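Local coordinates for MaoC domain protein dehydratase (PDB 4E3E) that catalyses the reversible dehydration of (2R,3S)-beta-methylmalyl-CoA to mesaconyl-CoA (2-methylfumaryl-CoA) in the glyoxylate assimilation cycle, at the interface of chains A and B. Coordinates in Å, arbitrary orientation; residue numbers count along the deposited sequence, not the author numbering. Chains: chain A/B, MaoC domain protein dehydratase.

Contact 1: the interface of chains A and B. Residues chain A 219, 223; chain B 39-41, 211-212, 217, 256.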
# COMPACT_ATOMS: atom_id res chain seq x y z
N MSE A 219 6.25 8.32 -3.93
CA MSE A 219 7.40 7.51 -3.48
C MSE A 219 6.99 6.07 -3.44
O MSE A 219 7.75 5.18 -3.89
CB MSE A 219 7.93 7.91 -2.09
CG MSE A 219 8.60 9.28 -2.21
SE MSE A 219 9.17 9.76 -0.39
CE MSE A 219 10.64 8.48 -0.02
N ARG A 223 8.72 3.10 -5.66
CA ARG A 223 9.32 1.90 -5.04
C ARG A 223 8.69 0.62 -5.55
O ARG A 223 9.38 -0.42 -5.69
CB ARG A 223 9.24 1.96 -3.51
CG ARG A 223 10.28 2.90 -2.89
CD ARG A 223 9.96 3.21 -1.44
NE ARG A 223 11.12 3.75 -0.76
CZ ARG A 223 11.10 4.59 0.27
NH1 ARG A 223 9.94 5.03 0.76
NH2 ARG A 223 12.24 5.01 0.80
N LEU B 39 7.28 -0.09 0.19
CA LEU B 39 7.63 0.72 1.34
C LEU B 39 9.15 0.88 1.46
O LEU B 39 9.63 1.91 1.96
CB LEU B 39 7.02 0.12 2.60
CG LEU B 39 5.49 0.26 2.74
CD1 LEU B 39 5.03 -0.77 3.77
CD2 LEU B 39 5.17 1.69 3.18
N TYR B 40 9.92 -0.12 1.01
CA TYR B 40 11.38 -0.01 1.13
C TYR B 40 12.15 -0.01 -0.19
O TYR B 40 13.30 0.40 -0.23
CB TYR B 40 11.95 -1.06 2.10
CG TYR B 40 11.27 -1.01 3.46
CD1 TYR B 40 11.64 -0.04 4.40
CD2 TYR B 40 10.25 -1.89 3.78
CE1 TYR B 40 11.02 0.03 5.63
CE2 TYR B 40 9.61 -1.83 5.02
CZ TYR B 40 10.01 -0.87 5.94
OH TYR B 40 9.38 -0.79 7.17
N GLY B 41 11.51 -0.47 -1.27
CA GLY B 41 12.16 -0.50 -2.57
C GLY B 41 13.27 -1.54 -2.68
O GLY B 41 14.18 -1.39 -3.49
N VAL B 211 17.12 8.40 1.42
CA VAL B 211 15.66 8.36 1.26
C VAL B 211 14.95 9.03 2.43
O VAL B 211 15.28 8.79 3.61
CB VAL B 211 15.10 6.93 1.03
CG1 VAL B 211 15.65 6.35 -0.27
CG2 VAL B 211 15.39 5.99 2.22
N THR B 212 13.97 9.87 2.11
CA THR B 212 13.26 10.64 3.13
C THR B 212 12.02 9.88 3.62
O THR B 212 11.25 9.34 2.82
CB THR B 212 12.88 12.02 2.58
OG1 THR B 212 14.06 12.65 2.10
CG2 THR B 212 12.25 12.91 3.66
N GLU B 217 4.21 6.66 5.44
CA GLU B 217 5.07 5.55 5.08
C GLU B 217 5.43 4.66 6.28
O GLU B 217 5.22 3.44 6.23
CB GLU B 217 6.32 6.04 4.34
CG GLU B 217 7.51 5.09 4.27
CD GLU B 217 8.82 5.89 4.14
OE1 GLU B 217 8.79 7.01 3.59
OE2 GLU B 217 9.88 5.40 4.61
N LEU B 256 15.02 -0.00 5.68
CA LEU B 256 15.55 0.95 4.74
C LEU B 256 17.06 0.74 4.49
O LEU B 256 17.51 0.73 3.34
CB LEU B 256 15.30 2.40 5.24
CG LEU B 256 13.84 2.92 5.16
CD1 LEU B 256 13.68 4.22 5.94
CD2 LEU B 256 13.38 3.14 3.71
O HOH W 1 11.85 6.49 3.03
O HOH W 2 14.17 2.93 -0.45

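Contact 2: the interface of chains A and B. Residues chain A 21-22, 25, 106; chain B 188-189.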
# COMPACT_ATOMS: atom_id res chain seq x y z
N VAL A 21 21.90 -5.73 -19.95
CA VAL A 21 20.96 -6.64 -19.29
C VAL A 21 20.72 -6.13 -17.87
O VAL A 21 21.63 -6.13 -17.06
CB VAL A 21 21.47 -8.10 -19.27
CG1 VAL A 21 20.49 -9.01 -18.53
CG2 VAL A 21 21.70 -8.60 -20.69
N HIS A 22 19.52 -5.66 -17.60
CA HIS A 22 19.19 -5.08 -16.33
C HIS A 22 18.97 -6.04 -15.21
O HIS A 22 18.52 -7.15 -15.40
CB HIS A 22 18.01 -4.13 -16.48
CG HIS A 22 18.19 -3.08 -17.53
ND1 HIS A 22 19.08 -2.12 -17.42
CD2 HIS A 22 17.58 -2.89 -18.73
CE1 HIS A 22 19.04 -1.35 -18.48
NE2 HIS A 22 18.12 -1.81 -19.29
N PRO A 25 14.81 -8.94 -12.11
CA PRO A 25 13.61 -9.45 -12.73
C PRO A 25 12.50 -9.52 -11.70
O PRO A 25 12.73 -9.73 -10.55
CB PRO A 25 14.01 -10.84 -13.18
CG PRO A 25 15.14 -11.20 -12.35
CD PRO A 25 15.85 -9.95 -11.99
N SER A 106 11.66 -9.43 -17.21
CA SER A 106 13.04 -8.94 -17.23
C SER A 106 13.23 -8.00 -18.42
O SER A 106 12.52 -8.10 -19.43
CB SER A 106 14.05 -10.08 -17.25
OG SER A 106 13.57 -11.15 -18.02
N ALA B 188 23.93 -10.62 -13.93
CA ALA B 188 23.26 -9.40 -14.41
C ALA B 188 21.91 -9.25 -13.71
O ALA B 188 21.56 -8.16 -13.27
CB ALA B 188 23.10 -9.43 -15.92
N HIS B 189 21.16 -10.35 -13.59
CA HIS B 189 19.89 -10.30 -12.87
C HIS B 189 20.07 -10.00 -11.41
O HIS B 189 19.29 -9.24 -10.84
CB HIS B 189 19.10 -11.60 -13.07
CG HIS B 189 18.41 -11.71 -14.41
ND1 HIS B 189 17.63 -12.76 -14.74
CD2 HIS B 189 18.37 -10.83 -15.49
CE1 HIS B 189 17.14 -12.58 -15.98
NE2 HIS B 189 17.59 -11.40 -16.44

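Contact 3: the interface of chains A and B. Residues chain A 24, 78, 228; chain B 43, 262.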
# COMPACT_ATOMS: atom_id res chain seq x y z
N THR A 24 17.33 -7.37 -11.44
CA THR A 24 16.06 -7.43 -10.77
C THR A 24 14.84 -7.76 -11.56
O THR A 24 13.94 -6.99 -11.65
CB THR A 24 15.78 -6.10 -10.06
OG1 THR A 24 17.00 -5.55 -9.63
CG2 THR A 24 14.90 -6.29 -8.90
N PRO A 78 18.48 2.22 -13.13
CA PRO A 78 19.85 2.17 -12.60
C PRO A 78 20.95 2.34 -13.67
O PRO A 78 21.93 3.04 -13.42
CB PRO A 78 19.93 0.76 -11.97
CG PRO A 78 18.51 0.43 -11.62
CD PRO A 78 17.73 0.99 -12.79
N THR A 228 14.82 3.76 -8.97
CA THR A 228 15.70 4.31 -7.94
C THR A 228 16.13 5.75 -8.14
O THR A 228 17.00 6.20 -7.39
CB THR A 228 17.02 3.53 -7.84
OG1 THR A 228 17.70 3.63 -9.11
CG2 THR A 228 16.78 2.05 -7.51
N ARG B 43 15.63 -4.26 -3.84
CA ARG B 43 15.85 -4.84 -5.17
C ARG B 43 16.52 -6.21 -5.16
O ARG B 43 16.87 -6.72 -6.22
CB ARG B 43 16.64 -3.88 -6.06
CG ARG B 43 15.84 -2.68 -6.53
CD ARG B 43 16.59 -1.96 -7.63
NE ARG B 43 17.62 -1.11 -7.05
CZ ARG B 43 18.80 -0.86 -7.62
NH1 ARG B 43 19.11 -1.41 -8.79
NH2 ARG B 43 19.67 -0.06 -7.01
N PHE B 262 21.67 -2.62 -1.02
CA PHE B 262 21.68 -3.24 -2.37
C PHE B 262 22.74 -2.60 -3.27
O PHE B 262 23.38 -3.27 -4.08
CB PHE B 262 20.32 -3.16 -3.08
CG PHE B 262 20.30 -3.88 -4.44
CD1 PHE B 262 20.06 -5.25 -4.52
CD2 PHE B 262 20.54 -3.19 -5.62
CE1 PHE B 262 20.06 -5.91 -5.74
CE2 PHE B 262 20.54 -3.83 -6.85
CZ PHE B 262 20.30 -5.20 -6.91
O HOH W 3 18.25 -7.60 -8.35

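Contact 1: the interface of chains A and B
Helix 215-224 occurs at this contact in both copies: from chain A it sends A:Arg223 across to B:Glu217 on the same helix of chain B, with the end of helix 30-40 alongside. The arginine leaves its helix with CG anti to the carbonyl carbon (chi1 -77°) and then runs extended from CG to NE, which carries the guanidinium deep into the partner. There A:Arg223 NH1 forms a long salt bridge to the carboxylate OE1 of B:Glu217 at 3.6 Å, the two planar groups standing almost upright to each other at 77°. Water tightens the pairing. Water 1 takes a nearly straight hydrogen bond from A:Arg223 NH2 at 2.7 Å and passes it on to B:Glu217 OE2 at 2.8 Å. Water 2 is shared by NE and NH2 and lies 2.7 Å from the backbone carbonyl B:Tyr40 O, tying the other flank of the guanidinium to the helix end. One face lies under the carbonyl B:Leu39 O, 3.2 Å above the plane and shifted toward its rim. Beside its water bonds, A:Arg223 NH2 also touches carbon: B:Val211 CB lies 3.5 Å from it, and the B:Leu256 methyl CD2 is close by, while the aliphatic CG rests on B:Gly41 CA. Selenomethionine A:Met219, one turn earlier, points toward B:Thr212. Whether or not this pair is the biological dimer, the patch helps hold the two copies together by fixing one long side chain with charge, water and packing.

Contact 2: the interface of chains A and B
B:His189, on the short helix 187-190, pushes its imidazole between A:Pro25, A:Ser106 and the backbone of A:His22, while its neighbour B:Ala188 meets A:Val21. Apolar packing comes first. The proline ring lies over one side of the imidazole, displaced toward its CG-ND1 bond: A:Pro25 CG is 3.8 Å from B:His189 ND1, and CD reaches back to the histidine CB at the same distance. A:Ser106 turns its CB toward the far end of the ring on that same side, 3.9 Å from B:His189 NE2. A:Val21 approaches from the opposite side, near the CD2 corner. Its CG1 stands anti to the backbone N (chi1 178°), which aims this methyl at the methyl of B:Ala188, with 3.7 Å between A:Val21 CG1 and B:Ala188 CB. Contacts of carbon with carbonyl oxygen make the second group. Near CD2, tilted from the ring plane, sits A:His22 O, 3.7 Å from B:His189 CD2; B:His189 O in turn lies 3.7 Å from A:Pro25 CD. Replacing the histidine by an alanine would probably leave the proline ring and the serine CB without their flat partner and open a gap between them. In the fold, chain A supplies the end of strand 19-21, the loop after it and the start of long strand 104-116, and chain B inserts helix 187-190 among them.

Contact 3: the interface of chains A and B
Water 3 bridges the copies, 2.7 Å from the hydroxyl A:Thr24 OG1 and equally far from the backbone carbonyl B:Arg43 O, in an enzyme of the MaoC-like dehydratase family. The threonine methyl packs beside this link, with A:Thr24 CG2 3.3 Å from B:Arg43 O and the two side chains roughly perpendicular. From there the arginine turns. Its chain bends at chi3 (-80°), which lays the guanidinium between the two proteins. On one face the methyl of A:Thr228 comes down over the NE side, with CG2 3.3 Å from B:Arg43 NE, so that a carbon and not the hydroxyl meets the flat group. A:Pro78, in the last turns of helix 65-80, lies toward that same face and puts its CG 3.4 Å from B:Arg43 NH1, running antiparallel beside the arginine. The other face is covered from within chain B: B:Phe262 CD2 stands 3.5 Å above the guanidinium plane, over its centre. This phenylalanine also carries B:Arg43 CB over the middle of its own ring, and it probably acts as a second-shell support that limits how far the arginine can swing away from chain A.

The three contacts form a row along one A-B interface: contact 3 lies about 12 Å from contact 1 and 10 Å from contact 2, while contacts 1 and 2 are about 22 Å apart, all between C-alpha centres. Contact 3 joins the other two through sequence neighbours: A:Thr24 precedes A:Pro25 of contact 2, and B:Arg43 follows closely on B:Gly41 of contact 1. Helix 250-265 of chain B serves both contacts 1 and 3. The protein is a homodimer, yet this pairing departs from an exact two-fold and the deposited assembly has three copies, so it may be a different association.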